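Local coordinates for ethylbenzene dehydrogenase alpha-subunit (Aromatoleum aromaticum, PDB 2IVF), which is the molybdenum-containing subunit of a molybdopterin oxidoreductase and holds a pair of pterin-guanine dinucleotides, a molybdenum atom and an iron/sulfur cluster, at residues F306-S311 with L461-A466; Q312-E317 with R433-K438; F671-R676 with Y757-F762. All coordinates share one frame; numbering follows the deposited sequence.

Contact 1 of 3, residues F306-S311 with L461-A466; sequences FWLGLS and LFLAMA
Helices 306-311 and 461-466 run side by side, W307 of one against L461 of the other, their axes 8.3 Å apart and their N-to-C directions differing by 21°. This is helix-helix packing beside the parallel sheet 294-296, 277-281, 249-253 and 440-444 in the molybdopterin oxidoreductase fold. The backbones stay close at two pairs, W307 with L461 (5.3 Å, CA to CA) and S311 with A464 (5.1 Å, CA to CA). W307 has the widest set of contacts, with L461, A464 and M465, and its side chain is about 7 Å from the bound MGD. The indole lies alongside the L461 side chain, both pointing the same way. L461 CB sits 3.7 Å from the centroid of the five-membered ring, only 4° off its normal, a CH-pi contact over the face. Farther out, L461 CD1 packs on W307 CZ2. The opposite face of the indole is taken by CE2 of F306, so the ring is sandwiched between its own helix and the neighbouring one. At the benzo end, A464 CB approaches W307 CE3 to 3.6 Å and M465 CE reaches CZ3; the methionine bends at chi2 and chi3 and also touches T440 and S442 of strand 440-444. F251, on strand 249-253, meets the indole edge-to-face. The L308 and L463 side chains cross at about a right angle, CD2 to CD2 at 4.0 Å. S311 OG lies against L463 CG and A464 CB, while its polar need is met within its own helix: OG donates to W307 O at 3.0 Å, reaching that oxygen from the face opposite S311 N.

Contact 2 of 3, residues Q312-E317 with R433-K438; sequences QVMIDE and RKVAKK
E317 and R433 meet in a two-pronged salt bridge on the more exposed side of the contact. The guanidinium takes the carboxylate side-on: R433 NE donates a hydrogen bond to E317 OE1 at 2.7 Å, and R433 NH2 does the same to E317 OE2, also at 2.7 Å, both bonds moderately bent. OE1 uses its syn lone pair; OE2 is met on its syn side too, though 26° out of the carboxylate plane. The two flat groups are turned 41° against each other, so the pairing is twisted rather than coplanar. Two bonds to two separate oxygens restrict rotation of both groups. R433 arrives with its chain extended from CG to NE, and E317 is likewise extended beyond CG, the two side chains crossing at about a right angle. Inward from the ion pair, V313 CG1 lies 4.1 Å from R433 CG, against the aliphatic root of the arginine. Deeper still, M314 SD rests on A436 CB at 3.7 Å, and M314, bent at chi3, brings CE to V435 CG1. A464 and L467 of helix 454-467 also touch M314, while V435 packs on L249 and F251 of strand 249-253. E317 itself follows the last turn of helix 303-316, its N bonded to V313 O. With axes 9.3 Å apart and inclined at 70°, the segments form a steep helix-helix crossing, apolar inside and salt-bridged where R433 is exposed, within the molybdopterin oxidoreductase fold.

Contact 3 of 3, residues F671-R676 with Y757-F762; sequences FTFVDR and YTYEKF
F673 packs against F762 and Y759 in a three-ring aromatic cluster where strand 671-676, in the middle strand of a three-stranded antiparallel sheet, receives the first turn of helix 759-765. The bump is the F762 ring. Its chi1 of -168° sets CG anti to the backbone N; at the far end of the ring, CZ lies against the strand backbone, 3.4 Å from F673 N and 3.6 Å from T672 C. F671 O lies at the edge of the same ring, near its plane. Over one face comes F673 CB, 3.9 Å from the F762 centroid, in a CH-pi contact. Farther along, the F673 ring turns its edge toward that face, an offset edge-to-face pair with planes at 64°. The hollow that takes the F673 ring is lined by F762 and Y759, with L740 of helix 736-749 also touching both F673 and Y759. At the CZ end of F762, F671 CB lies 4.3 Å from CZ, and F753 meets the rings of both F671 and F762. Y759, on the same helix as F762, brings its hydroxyl to CE1 and CZ of the F673 ring; that hydroxyl is hydrogen-bonded to E737, and Y759 OH lies 3.6 Å from F673 CE1.

How the contacts relate
From the N terminus, helix 303-316 comes first and serves two contacts in succession: 306-311 belongs to contact 1, while its last turn and E317 just beyond it belong to contact 2. The chain then returns through helix 425-437 to close contact 2, and only later through helix 454-467 to close contact 1, so the smaller loop sits within the larger. The two contacts touch directly, L310 CD2 lying 3.8 Å from V435 CG2, and together they pack three helices against one another beside strands 249-253 and 440-444. Contact 3 follows in series, joining strand 670-676 to helix 759-765; its centre is about 44 Å from that of contact 1, on the iron/sulfur cluster side of the chain.

Contact 1 of 3, residues F306-S311 with L461-A466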
# COMPACT_ATOMS: atom_id res chain seq x y z
N PHE A 306 13.15 -14.04 -22.67
CA PHE A 306 13.16 -15.08 -21.62
C PHE A 306 12.18 -16.17 -22.00
O PHE A 306 12.52 -17.35 -22.04
CB PHE A 306 12.89 -14.49 -20.24
CG PHE A 306 12.59 -15.53 -19.18
CD1 PHE A 306 13.61 -16.26 -18.57
CD2 PHE A 306 11.29 -15.79 -18.82
CE1 PHE A 306 13.31 -17.24 -17.63
CE2 PHE A 306 11.00 -16.77 -17.91
CZ PHE A 306 12.01 -17.49 -17.31
N TRP A 307 10.97 -15.78 -22.33
CA TRP A 307 9.91 -16.74 -22.57
C TRP A 307 10.11 -17.48 -23.89
O TRP A 307 9.82 -18.67 -23.97
CB TRP A 307 8.54 -16.10 -22.52
CG TRP A 307 8.13 -15.74 -21.20
CD1 TRP A 307 8.06 -14.50 -20.70
CD2 TRP A 307 7.73 -16.62 -20.16
NE1 TRP A 307 7.64 -14.53 -19.41
CE2 TRP A 307 7.42 -15.83 -19.05
CE3 TRP A 307 7.59 -18.02 -20.07
CZ2 TRP A 307 6.98 -16.38 -17.85
CZ3 TRP A 307 7.16 -18.55 -18.86
CH2 TRP A 307 6.84 -17.74 -17.79
N LEU A 308 10.71 -16.82 -24.86
CA LEU A 308 11.02 -17.53 -26.09
C LEU A 308 12.17 -18.55 -25.82
O LEU A 308 12.22 -19.63 -26.40
CB LEU A 308 11.39 -16.52 -27.17
CG LEU A 308 10.21 -15.63 -27.62
CD1 LEU A 308 10.68 -14.49 -28.55
CD2 LEU A 308 9.13 -16.48 -28.32
N GLY A 309 13.11 -18.19 -24.97
CA GLY A 309 14.17 -19.12 -24.55
C GLY A 309 13.58 -20.37 -23.92
O GLY A 309 13.98 -21.51 -24.25
N LEU A 310 12.58 -20.17 -23.06
CA LEU A 310 11.87 -21.29 -22.44
C LEU A 310 11.18 -22.14 -23.50
O LEU A 310 11.17 -23.36 -23.42
CB LEU A 310 10.85 -20.80 -21.42
CG LEU A 310 11.29 -20.77 -19.94
CD1 LEU A 310 12.63 -20.07 -19.70
CD2 LEU A 310 10.18 -20.25 -19.04
N SER A 311 10.55 -21.50 -24.48
CA SER A 311 9.87 -22.23 -25.53
C SER A 311 10.85 -23.00 -26.36
O SER A 311 10.57 -24.12 -26.77
CB SER A 311 9.10 -21.27 -26.41
OG SER A 311 8.16 -20.55 -25.64
N LEU A 461 5.03 -15.35 -23.37
CA LEU A 461 4.64 -16.13 -22.17
C LEU A 461 3.52 -17.10 -22.53
O LEU A 461 3.58 -18.28 -22.21
CB LEU A 461 4.20 -15.21 -21.02
CG LEU A 461 3.75 -15.82 -19.68
CD1 LEU A 461 3.93 -14.77 -18.51
CD2 LEU A 461 2.29 -16.30 -19.75
N PHE A 462 2.50 -16.64 -23.25
CA PHE A 462 1.46 -17.58 -23.66
C PHE A 462 1.92 -18.70 -24.57
O PHE A 462 1.36 -19.81 -24.52
CB PHE A 462 0.26 -16.82 -24.24
CG PHE A 462 -0.41 -15.97 -23.24
CD1 PHE A 462 -0.77 -16.52 -22.04
CD2 PHE A 462 -0.66 -14.62 -23.45
CE1 PHE A 462 -1.39 -15.75 -21.02
CE2 PHE A 462 -1.29 -13.86 -22.44
CZ PHE A 462 -1.61 -14.43 -21.23
N LEU A 463 2.95 -18.47 -25.36
CA LEU A 463 3.52 -19.52 -26.21
C LEU A 463 4.13 -20.61 -25.34
O LEU A 463 3.91 -21.77 -25.58
CB LEU A 463 4.55 -18.93 -27.19
CG LEU A 463 5.29 -19.97 -28.03
CD1 LEU A 463 4.29 -20.81 -28.88
CD2 LEU A 463 6.37 -19.29 -28.91
N ALA A 464 4.82 -20.21 -24.28
CA ALA A 464 5.37 -21.19 -23.32
C ALA A 464 4.27 -21.96 -22.59
O ALA A 464 4.41 -23.17 -22.32
CB ALA A 464 6.32 -20.47 -22.31
N MET A 465 3.21 -21.25 -22.22
CA MET A 465 2.05 -21.89 -21.60
C MET A 465 1.39 -22.86 -22.58
O MET A 465 0.98 -23.92 -22.20
CB MET A 465 1.05 -20.87 -21.08
CG MET A 465 1.65 -19.94 -20.07
SD MET A 465 2.36 -20.88 -18.63
CE MET A 465 3.71 -19.80 -18.17
N ALA A 466 1.26 -22.48 -23.83
CA ALA A 466 0.72 -23.39 -24.85
C ALA A 466 1.54 -24.68 -25.00
O ALA A 466 1.00 -25.82 -25.10
CB ALA A 466 0.68 -22.67 -26.22

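Contact 2 of 3, residues Q312-E317 with R433-K438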
# COMPACT_ATOMS: atom_id res chain seq x y z
N GLN A 312 12.01 -22.39 -26.65
CA GLN A 312 13.04 -23.05 -27.42
C GLN A 312 13.52 -24.29 -26.70
O GLN A 312 13.74 -25.32 -27.31
CB GLN A 312 14.20 -22.11 -27.71
CG GLN A 312 15.15 -22.61 -28.79
CD GLN A 312 16.21 -23.62 -28.33
OE1 GLN A 312 16.80 -24.30 -29.17
NE2 GLN A 312 16.43 -23.73 -27.02
N VAL A 313 13.65 -24.19 -25.39
CA VAL A 313 14.05 -25.34 -24.57
C VAL A 313 13.07 -26.50 -24.71
O VAL A 313 13.47 -27.63 -25.00
CB VAL A 313 14.26 -24.94 -23.13
CG1 VAL A 313 14.38 -26.19 -22.20
CG2 VAL A 313 15.46 -24.06 -23.01
N MET A 314 11.78 -26.21 -24.52
CA MET A 314 10.76 -27.22 -24.58
C MET A 314 10.65 -27.82 -25.96
O MET A 314 10.37 -29.00 -26.08
CB MET A 314 9.40 -26.65 -24.19
CG MET A 314 9.32 -26.15 -22.78
SD MET A 314 7.62 -25.75 -22.30
CE MET A 314 7.54 -24.04 -22.74
N ILE A 315 10.85 -27.02 -26.99
CA ILE A 315 10.79 -27.57 -28.35
C ILE A 315 12.04 -28.41 -28.61
O ILE A 315 11.93 -29.58 -28.99
CB ILE A 315 10.52 -26.47 -29.40
CG1 ILE A 315 9.08 -25.95 -29.21
CG2 ILE A 315 10.79 -26.96 -30.85
CD1 ILE A 315 8.74 -24.75 -30.04
N ASP A 316 13.21 -27.84 -28.38
CA ASP A 316 14.45 -28.52 -28.70
C ASP A 316 14.63 -29.84 -27.92
O ASP A 316 15.15 -30.83 -28.45
CB ASP A 316 15.60 -27.57 -28.38
CG ASP A 316 16.91 -28.02 -28.95
OD1 ASP A 316 16.95 -28.49 -30.10
OD2 ASP A 316 17.93 -27.87 -28.24
N GLU A 317 14.20 -29.86 -26.68
CA GLU A 317 14.28 -31.03 -25.83
C GLU A 317 13.02 -31.91 -25.95
O GLU A 317 12.93 -32.91 -25.30
CB GLU A 317 14.55 -30.61 -24.38
CG GLU A 317 15.86 -29.87 -24.22
CD GLU A 317 16.32 -29.70 -22.79
OE1 GLU A 317 15.59 -30.06 -21.86
OE2 GLU A 317 17.47 -29.23 -22.58
N ARG A 433 12.46 -26.45 -18.54
CA ARG A 433 12.16 -27.82 -18.23
C ARG A 433 11.04 -27.91 -17.20
O ARG A 433 10.19 -28.81 -17.29
CB ARG A 433 13.44 -28.55 -17.74
CG ARG A 433 14.48 -28.63 -18.85
CD ARG A 433 15.80 -29.10 -18.34
NE ARG A 433 16.71 -29.43 -19.44
CZ ARG A 433 17.96 -29.84 -19.27
NH1 ARG A 433 18.48 -29.92 -18.04
NH2 ARG A 433 18.69 -30.11 -20.34
N LYS A 434 11.02 -26.99 -16.25
CA LYS A 434 10.02 -27.03 -15.21
C LYS A 434 8.65 -26.66 -15.70
O LYS A 434 7.68 -27.27 -15.31
CB LYS A 434 10.40 -26.13 -14.04
CG LYS A 434 11.53 -26.73 -13.24
CD LYS A 434 11.97 -25.91 -12.08
CE LYS A 434 12.91 -26.71 -11.16
NZ LYS A 434 13.44 -25.86 -10.08
N VAL A 435 8.58 -25.62 -16.53
CA VAL A 435 7.29 -25.21 -17.09
C VAL A 435 6.64 -26.38 -17.86
O VAL A 435 5.42 -26.57 -17.80
CB VAL A 435 7.48 -23.99 -18.03
CG1 VAL A 435 6.20 -23.68 -18.77
CG2 VAL A 435 7.89 -22.75 -17.21
N ALA A 436 7.43 -27.13 -18.60
CA ALA A 436 6.91 -28.27 -19.38
C ALA A 436 6.35 -29.37 -18.53
O ALA A 436 5.54 -30.15 -19.01
CB ALA A 436 7.98 -28.84 -20.30
N LYS A 437 6.80 -29.48 -17.28
CA LYS A 437 6.40 -30.61 -16.43
C LYS A 437 5.55 -30.23 -15.23
O LYS A 437 5.15 -31.10 -14.48
CB LYS A 437 7.67 -31.32 -15.94
CG LYS A 437 8.37 -30.62 -14.84
CD LYS A 437 9.37 -31.55 -14.07
CE LYS A 437 10.70 -31.55 -14.77
NZ LYS A 437 11.88 -31.56 -13.81
N LYS A 438 5.31 -28.94 -15.03
CA LYS A 438 4.64 -28.45 -13.84
C LYS A 438 3.39 -27.71 -14.21
O LYS A 438 3.37 -26.95 -15.19
CB LYS A 438 5.53 -27.52 -13.01
CG LYS A 438 6.67 -28.27 -12.36
CD LYS A 438 7.40 -27.43 -11.34
CE LYS A 438 8.70 -28.09 -10.89
NZ LYS A 438 8.40 -29.50 -10.53

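Contact 3 of 3, residues F671-R676 with Y757-F762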
# COMPACT_ATOMS: atom_id res chain seq x y z
N PHE A 671 -18.52 -9.71 -3.23
CA PHE A 671 -18.93 -8.31 -3.10
C PHE A 671 -19.10 -7.99 -1.64
O PHE A 671 -19.60 -8.81 -0.86
CB PHE A 671 -20.29 -8.12 -3.74
CG PHE A 671 -20.25 -8.01 -5.21
CD1 PHE A 671 -20.14 -9.14 -6.00
CD2 PHE A 671 -20.31 -6.77 -5.82
CE1 PHE A 671 -20.12 -9.03 -7.39
CE2 PHE A 671 -20.29 -6.65 -7.20
CZ PHE A 671 -20.20 -7.80 -7.98
N THR A 672 -18.77 -6.76 -1.28
CA THR A 672 -18.82 -6.37 0.16
C THR A 672 -19.59 -5.08 0.27
O THR A 672 -19.49 -4.17 -0.58
CB THR A 672 -17.39 -6.26 0.74
OG1 THR A 672 -16.78 -7.56 0.74
CG2 THR A 672 -17.35 -5.70 2.17
N PHE A 673 -20.42 -5.04 1.30
CA PHE A 673 -21.27 -3.91 1.63
C PHE A 673 -20.53 -2.81 2.37
O PHE A 673 -19.72 -3.06 3.27
CB PHE A 673 -22.43 -4.42 2.49
CG PHE A 673 -23.35 -3.35 2.97
CD1 PHE A 673 -24.04 -2.56 2.07
CD2 PHE A 673 -23.56 -3.16 4.31
CE1 PHE A 673 -24.95 -1.55 2.53
CE2 PHE A 673 -24.46 -2.20 4.77
CZ PHE A 673 -25.16 -1.39 3.88
N VAL A 674 -20.81 -1.57 1.97
CA VAL A 674 -20.25 -0.44 2.64
C VAL A 674 -21.42 0.38 3.14
O VAL A 674 -22.18 0.93 2.36
CB VAL A 674 -19.32 0.40 1.75
CG1 VAL A 674 -18.76 1.59 2.57
CG2 VAL A 674 -18.17 -0.42 1.13
N ASP A 675 -21.56 0.44 4.45
CA ASP A 675 -22.63 1.16 5.05
C ASP A 675 -22.31 2.65 5.08
O ASP A 675 -21.16 3.08 4.99
CB ASP A 675 -22.92 0.65 6.47
CG ASP A 675 -24.38 0.83 6.89
OD1 ASP A 675 -25.18 1.50 6.21
OD2 ASP A 675 -24.73 0.29 7.97
N ARG A 676 -23.36 3.43 5.26
CA ARG A 676 -23.21 4.81 5.68
C ARG A 676 -23.08 4.79 7.23
O ARG A 676 -24.07 4.86 7.94
CB ARG A 676 -24.40 5.60 5.17
CG ARG A 676 -24.32 7.11 5.40
CD ARG A 676 -25.59 7.76 4.87
NE ARG A 676 -25.57 9.21 4.90
CZ ARG A 676 -26.01 9.98 5.91
NH1 ARG A 676 -26.46 9.44 7.04
NH2 ARG A 676 -25.97 11.28 5.80
N TYR A 757 -31.22 -13.26 -2.83
CA TYR A 757 -30.24 -12.52 -2.06
C TYR A 757 -30.49 -11.02 -2.12
O TYR A 757 -29.88 -10.29 -2.89
CB TYR A 757 -28.84 -12.84 -2.51
CG TYR A 757 -27.83 -12.44 -1.47
CD1 TYR A 757 -27.60 -13.27 -0.36
CD2 TYR A 757 -27.14 -11.23 -1.56
CE1 TYR A 757 -26.67 -12.91 0.62
CE2 TYR A 757 -26.22 -10.85 -0.59
CZ TYR A 757 -25.98 -11.70 0.51
OH TYR A 757 -25.08 -11.33 1.50
N THR A 758 -31.36 -10.59 -1.23
CA THR A 758 -31.86 -9.24 -1.18
C THR A 758 -30.89 -8.31 -0.50
O THR A 758 -29.96 -8.73 0.20
CB THR A 758 -33.15 -9.22 -0.38
OG1 THR A 758 -32.87 -9.74 0.93
CG2 THR A 758 -34.23 -10.09 -1.03
N TYR A 759 -31.16 -7.03 -0.67
CA TYR A 759 -30.41 -5.98 0.03
C TYR A 759 -30.42 -6.15 1.55
O TYR A 759 -29.41 -5.91 2.22
CB TYR A 759 -30.99 -4.62 -0.34
CG TYR A 759 -30.29 -3.48 0.33
CD1 TYR A 759 -28.95 -3.22 0.06
CD2 TYR A 759 -30.95 -2.65 1.22
CE1 TYR A 759 -28.28 -2.15 0.66
CE2 TYR A 759 -30.29 -1.56 1.82
CZ TYR A 759 -28.96 -1.33 1.54
OH TYR A 759 -28.29 -0.28 2.14
N GLU A 760 -31.57 -6.55 2.09
CA GLU A 760 -31.67 -6.87 3.51
C GLU A 760 -30.62 -7.93 3.91
O GLU A 760 -29.92 -7.78 4.93
CB GLU A 760 -33.07 -7.34 3.81
CG GLU A 760 -33.30 -7.72 5.27
CD GLU A 760 -33.58 -6.52 6.16
OE1 GLU A 760 -33.36 -5.36 5.72
OE2 GLU A 760 -34.05 -6.77 7.31
N LYS A 761 -30.47 -8.97 3.10
CA LYS A 761 -29.51 -10.03 3.45
C LYS A 761 -28.09 -9.47 3.32
O LYS A 761 -27.22 -9.69 4.17
CB LYS A 761 -29.65 -11.26 2.56
CG LYS A 761 -30.91 -12.09 2.76
CD LYS A 761 -30.72 -13.47 2.11
CE LYS A 761 -32.05 -14.22 1.93
NZ LYS A 761 -31.83 -15.55 1.24
N PHE A 762 -27.86 -8.74 2.23
CA PHE A 762 -26.55 -8.13 1.98
C PHE A 762 -26.10 -7.19 3.11
O PHE A 762 -24.95 -7.25 3.53
CB PHE A 762 -26.59 -7.36 0.66
CG PHE A 762 -25.23 -6.94 0.15
CD1 PHE A 762 -24.18 -7.83 0.11
CD2 PHE A 762 -25.05 -5.68 -0.36
CE1 PHE A 762 -22.95 -7.44 -0.40
CE2 PHE A 762 -23.85 -5.30 -0.86
CZ PHE A 762 -22.80 -6.17 -0.87